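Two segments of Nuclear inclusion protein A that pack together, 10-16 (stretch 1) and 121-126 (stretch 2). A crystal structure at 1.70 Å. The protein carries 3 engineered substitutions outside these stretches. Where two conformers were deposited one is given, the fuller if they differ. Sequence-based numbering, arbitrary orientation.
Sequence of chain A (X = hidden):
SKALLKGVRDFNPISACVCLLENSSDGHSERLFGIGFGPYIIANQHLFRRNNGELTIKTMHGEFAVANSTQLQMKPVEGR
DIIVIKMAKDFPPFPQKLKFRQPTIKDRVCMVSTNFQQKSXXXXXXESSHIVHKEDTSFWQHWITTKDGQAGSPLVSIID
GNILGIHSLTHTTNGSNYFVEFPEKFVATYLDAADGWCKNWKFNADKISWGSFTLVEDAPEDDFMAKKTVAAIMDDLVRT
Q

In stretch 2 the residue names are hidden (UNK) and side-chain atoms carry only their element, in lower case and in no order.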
ATOM      1  N   ASP A  10       1.410   5.461 -19.144  1.00  9.19           N
ATOM      2  CA  ASP A  10       2.028   6.456 -18.288  1.00 10.35           C
ATOM      3  C   ASP A  10       1.701   6.172 -16.830  1.00 10.62           C
ATOM      4  O   ASP A  10       0.553   6.364 -16.395  1.00 11.54           O
ATOM      5  CB  ASP A  10       1.493   7.848 -18.660  1.00 10.56           C
ATOM      6  CG  ASP A  10       2.352   8.993 -18.097  1.00 13.61           C
ATOM      7  OD1 ASP A  10       3.013   8.804 -17.066  1.00 13.62           O
ATOM      8  OD2 ASP A  10       2.361  10.105 -18.688  1.00 13.96           O
ATOM      9  N   PHE A  11       2.703   5.737 -16.066  1.00 10.63           N
ATOM     10  CA  PHE A  11       2.498   5.466 -14.636  1.00 10.00           C
ATOM     11  C   PHE A  11       3.011   6.589 -13.742  1.00 10.89           C
ATOM     12  O   PHE A  11       3.049   6.476 -12.504  1.00 10.60           O
ATOM     13  CB  PHE A  11       3.211   4.164 -14.222  1.00  9.98           C
ATOM     14  CG  PHE A  11       2.716   2.961 -14.950  1.00  9.57           C
ATOM     15  CD1 PHE A  11       3.365   2.511 -16.090  1.00  9.90           C
ATOM     16  CD2 PHE A  11       1.607   2.266 -14.476  1.00  9.88           C
ATOM     17  CE1 PHE A  11       2.896   1.366 -16.753  1.00 10.40           C
ATOM     18  CE2 PHE A  11       1.136   1.128 -15.127  1.00 11.91           C
ATOM     19  CZ  PHE A  11       1.787   0.690 -16.264  1.00 10.75           C
ATOM     20  N   ASN A  12       3.451   7.676 -14.361  1.00  9.94           N
ATOM     21  CA  ASN A  12       4.085   8.733 -13.584  1.00  9.93           C
ATOM     22  C   ASN A  12       3.208   9.425 -12.559  1.00 10.53           C
ATOM     23  O   ASN A  12       3.682   9.724 -11.458  1.00  9.81           O
ATOM     24  CB  ASN A  12       4.753   9.738 -14.524  1.00  9.58           C
ATOM     25  CG  ASN A  12       5.949   9.134 -15.195  1.00 10.75           C
ATOM     26  OD1 ASN A  12       6.976   8.916 -14.552  1.00 11.67           O
ATOM     27  ND2 ASN A  12       5.808   8.807 -16.467  1.00  9.98           N
ATOM     28  N   PRO A  13       1.930   9.681 -12.892  1.00 10.71           N
ATOM     29  CA  PRO A  13       1.068  10.264 -11.848  1.00 10.95           C
ATOM     30  C   PRO A  13       0.929   9.418 -10.574  1.00 11.09           C
ATOM     31  O   PRO A  13       0.791   9.972  -9.469  1.00 11.00           O
ATOM     32  CB  PRO A  13      -0.282  10.371 -12.545  1.00 11.30           C
ATOM     33  CG  PRO A  13       0.060  10.543 -14.005  1.00 11.84           C
ATOM     34  CD  PRO A  13       1.230   9.600 -14.186  1.00 12.17           C
ATOM     35  N   ILE A  14       0.949   8.094 -10.725  1.00 11.24           N
ATOM     36  CA  ILE A  14       0.967   7.210  -9.548  1.00 10.66           C
ATOM     37  C   ILE A  14       2.258   7.323  -8.764  1.00 10.68           C
ATOM     38  O   ILE A  14       2.225   7.515  -7.544  1.00 11.72           O
ATOM     39  CB  ILE A  14       0.689   5.739  -9.938  1.00 10.16           C
ATOM     40  CG1 ILE A  14      -0.681   5.639 -10.624  1.00 13.09           C
ATOM     41  CG2 ILE A  14       0.790   4.823  -8.708  1.00 11.12           C
ATOM     42  CD1 ILE A  14      -0.822   4.428 -11.508  1.00 14.24           C
ATOM     43  N   SER A  15       3.387   7.211  -9.465  0.50 10.67           N
ATOM     44  CA  SER A  15       4.706   7.363  -8.868  0.50 11.03           C
ATOM     45  C   SER A  15       4.860   8.674  -8.092  0.50 10.75           C
ATOM     46  O   SER A  15       5.532   8.709  -7.061  0.50 10.53           O
ATOM     47  CB  SER A  15       5.770   7.269  -9.961  0.50 11.07           C
ATOM     48  OG  SER A  15       7.053   7.467  -9.431  0.50 13.67           O
ATOM     49  N   ALA A  16       4.230   9.741  -8.586  1.00 10.62           N
ATOM     50  CA  ALA A  16       4.310  11.059  -7.949  1.00 10.70           C
ATOM     51  C   ALA A  16       3.659  11.082  -6.555  1.00 11.14           C
ATOM     52  O   ALA A  16       3.957  11.963  -5.757  1.00 12.13           O
ATOM     53  CB  ALA A  16       3.699  12.123  -8.842  1.00 10.56           C
ATOM     54  N   UNK A 121      11.987  13.194  -8.268  1.00 11.97           N
ATOM     55  CA  UNK A 121      11.876  11.739  -8.042  1.00 11.39           C
ATOM     56  C   UNK A 121      11.757  11.111  -9.415  1.00 12.20           C
ATOM     57  O   UNK A 121      11.404  11.786 -10.389  1.00 11.84           O
ATOM     58  c   UNK A 121      10.629  12.056  -5.861  1.00 11.26           C
ATOM     59  c   UNK A 121       9.327  11.649  -7.990  1.00 13.37           C
ATOM     60  c   UNK A 121      10.621  11.345  -7.215  1.00 12.41           C
ATOM     61  N   UNK A 122      12.036   9.820  -9.510  1.00 11.84           N
ATOM     62  CA  UNK A 122      11.813   9.135 -10.789  1.00 11.04           C
ATOM     63  C   UNK A 122      10.865   7.969 -10.579  1.00 11.35           C
ATOM     64  O   UNK A 122      10.817   7.393  -9.493  1.00 10.58           O
ATOM     65  c   UNK A 122      13.122   8.641 -11.400  1.00 12.47           C
ATOM     66  o   UNK A 122      13.714   7.673 -10.561  1.00 16.11           O
ATOM     67  N   UNK A 123      10.135   7.627 -11.636  1.00  9.04           N
ATOM     68  CA  UNK A 123       9.168   6.531 -11.607  1.00  8.64           C
ATOM     69  C   UNK A 123       9.810   5.191 -11.935  1.00  9.23           C
ATOM     70  O   UNK A 123      10.692   5.105 -12.804  1.00  8.85           O
ATOM     71  o   UNK A 123       8.516   6.976 -13.939  1.00  8.67           O
ATOM     72  c   UNK A 123       8.028   6.792 -12.605  1.00  8.09           C
ATOM     73  N   UNK A 124       9.293   4.141 -11.300  1.00 10.02           N
ATOM     74  CA  UNK A 124       9.758   2.773 -11.550  1.00 10.53           C
ATOM     75  C   UNK A 124       8.545   1.896 -11.821  1.00 10.18           C
ATOM     76  O   UNK A 124       7.512   2.068 -11.192  1.00 10.57           O
ATOM     77  c   UNK A 124      11.527   3.219  -9.679  1.00 14.71           C
ATOM     78  c   UNK A 124      12.723   3.356 -10.534  1.00 18.90           C
ATOM     79  c   UNK A 124      10.518   2.244 -10.334  1.00 11.00           C
ATOM     80  c   UNK A 124      11.896   2.779  -8.293  1.00 18.80           C
ATOM     81  N   UNK A 125       8.663   0.972 -12.767  1.00  9.91           N
ATOM     82  CA  UNK A 125       7.544   0.070 -13.037  1.00  9.75           C
ATOM     83  C   UNK A 125       8.075  -1.340 -13.308  1.00  9.79           C
ATOM     84  O   UNK A 125       9.144  -1.509 -13.887  1.00  9.70           O
ATOM     85  c   UNK A 125       7.350   0.642 -15.518  1.00 11.91           C
ATOM     86  c   UNK A 125       6.622   0.583 -14.187  1.00 10.48           C
ATOM     87  c   UNK A 125       5.383  -0.301 -14.307  1.00 11.58           C
ATOM     88  N   UNK A 126       7.337  -2.345 -12.836  1.00  9.49           N
ATOM     89  CA  UNK A 126       7.766  -3.744 -12.974  1.00  9.88           C
ATOM     90  C   UNK A 126       7.176  -4.378 -14.225  1.00 10.04           C
ATOM     91  O   UNK A 126       6.390  -3.757 -14.956  1.00 10.19           O
ATOM     92  c   UNK A 126       7.282  -4.580 -11.791  1.00  9.66           C
ATOM     93  o   UNK A 126       5.873  -4.804 -11.874  1.00  7.95           O
TER

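Residues 121-126 form a strand that runs past a short helical segment of stretch 1, and from 121 to 125 the CA-to-CB bonds point alternately toward stretch 1 and away from it.

Position 121 carries three side-chain carbons and no heteroatom; the chain forks at CB. That CB points toward stretch 1, but its nearest branch carbon stays 4.9 Å from O of S15, too far for a direct contact. A fork at CB with two carbon branches is valine: V121, with chi1 in the m rotamer.

Position 122 has one carbon followed by one oxygen, and its CA-to-CB bond points away from stretch 1. What it offers the helix is backbone: its carbonyl O lies 3.8 Å from OG of S15. A single carbon ending in oxygen identifies serine, S122, in the p rotamer.

Position 123 again shows one carbon and one oxygen, now with CB directed toward stretch 1. The side-chain oxygen lies 2.6 Å from OD1 of N12, while its CA is 3.2 Å and its CB 3.4 Å from OG of S15. The composition is that of serine, and the contact agrees: a hydroxyl can give its proton to a carboxamide oxygen. In S123, OG is the donor to N12 OD1, a short hydrogen bond made from the p rotamer.

Position 124 has four side-chain carbons, forked at the second. CB points away from stretch 1, and the nearest link is from the backbone, N to OG of S15 at 4.4 Å. Four carbons forked one atom beyond CB make leucine, L124.

Position 125 returns to three carbons forked at CB, with CB toward stretch 1. One branch carbon lies 3.9 Å from CE1 of F11, over a face of the ring. This is a second valine, V125, in the p rotamer; the branch over the ring is CG2.

Position 126 has one carbon and one oxygen, too far from stretch 1 to touch it. It is serine, S126, whose OG is hydrogen-bonded to a residue just outside the stretches.

The contact is small, burying 269 Å², and combines polar and apolar parts. At its centre the backbones draw close, with CA of S15 and CA of S123 5.3 Å apart; the CA-to-CB bonds of both serines point toward the opposing stretch, and OG of S15, hydrogen-bonded elsewhere in the structure, packs against CA of S123. N12 points sideways at its CB, yet its end reaches S123. N12 is held by D10, whose OD1 accepts from both N12 N (3.0 Å) and N12 ND2 (2.9 Å); with ND2 turned to D10, the carboxamide presents OD1 to the S123 hydroxyl. Farther along the strand, V125 CG2 sits 4.0 Å from the centroid of the F11 ring and 17° off its normal, a CH-pi contact. F11 itself occupies the N-cap position, and its carbonyl O accepts from S15 N at 3.1 Å.

Stretch 2 (121-126) VSSLVS
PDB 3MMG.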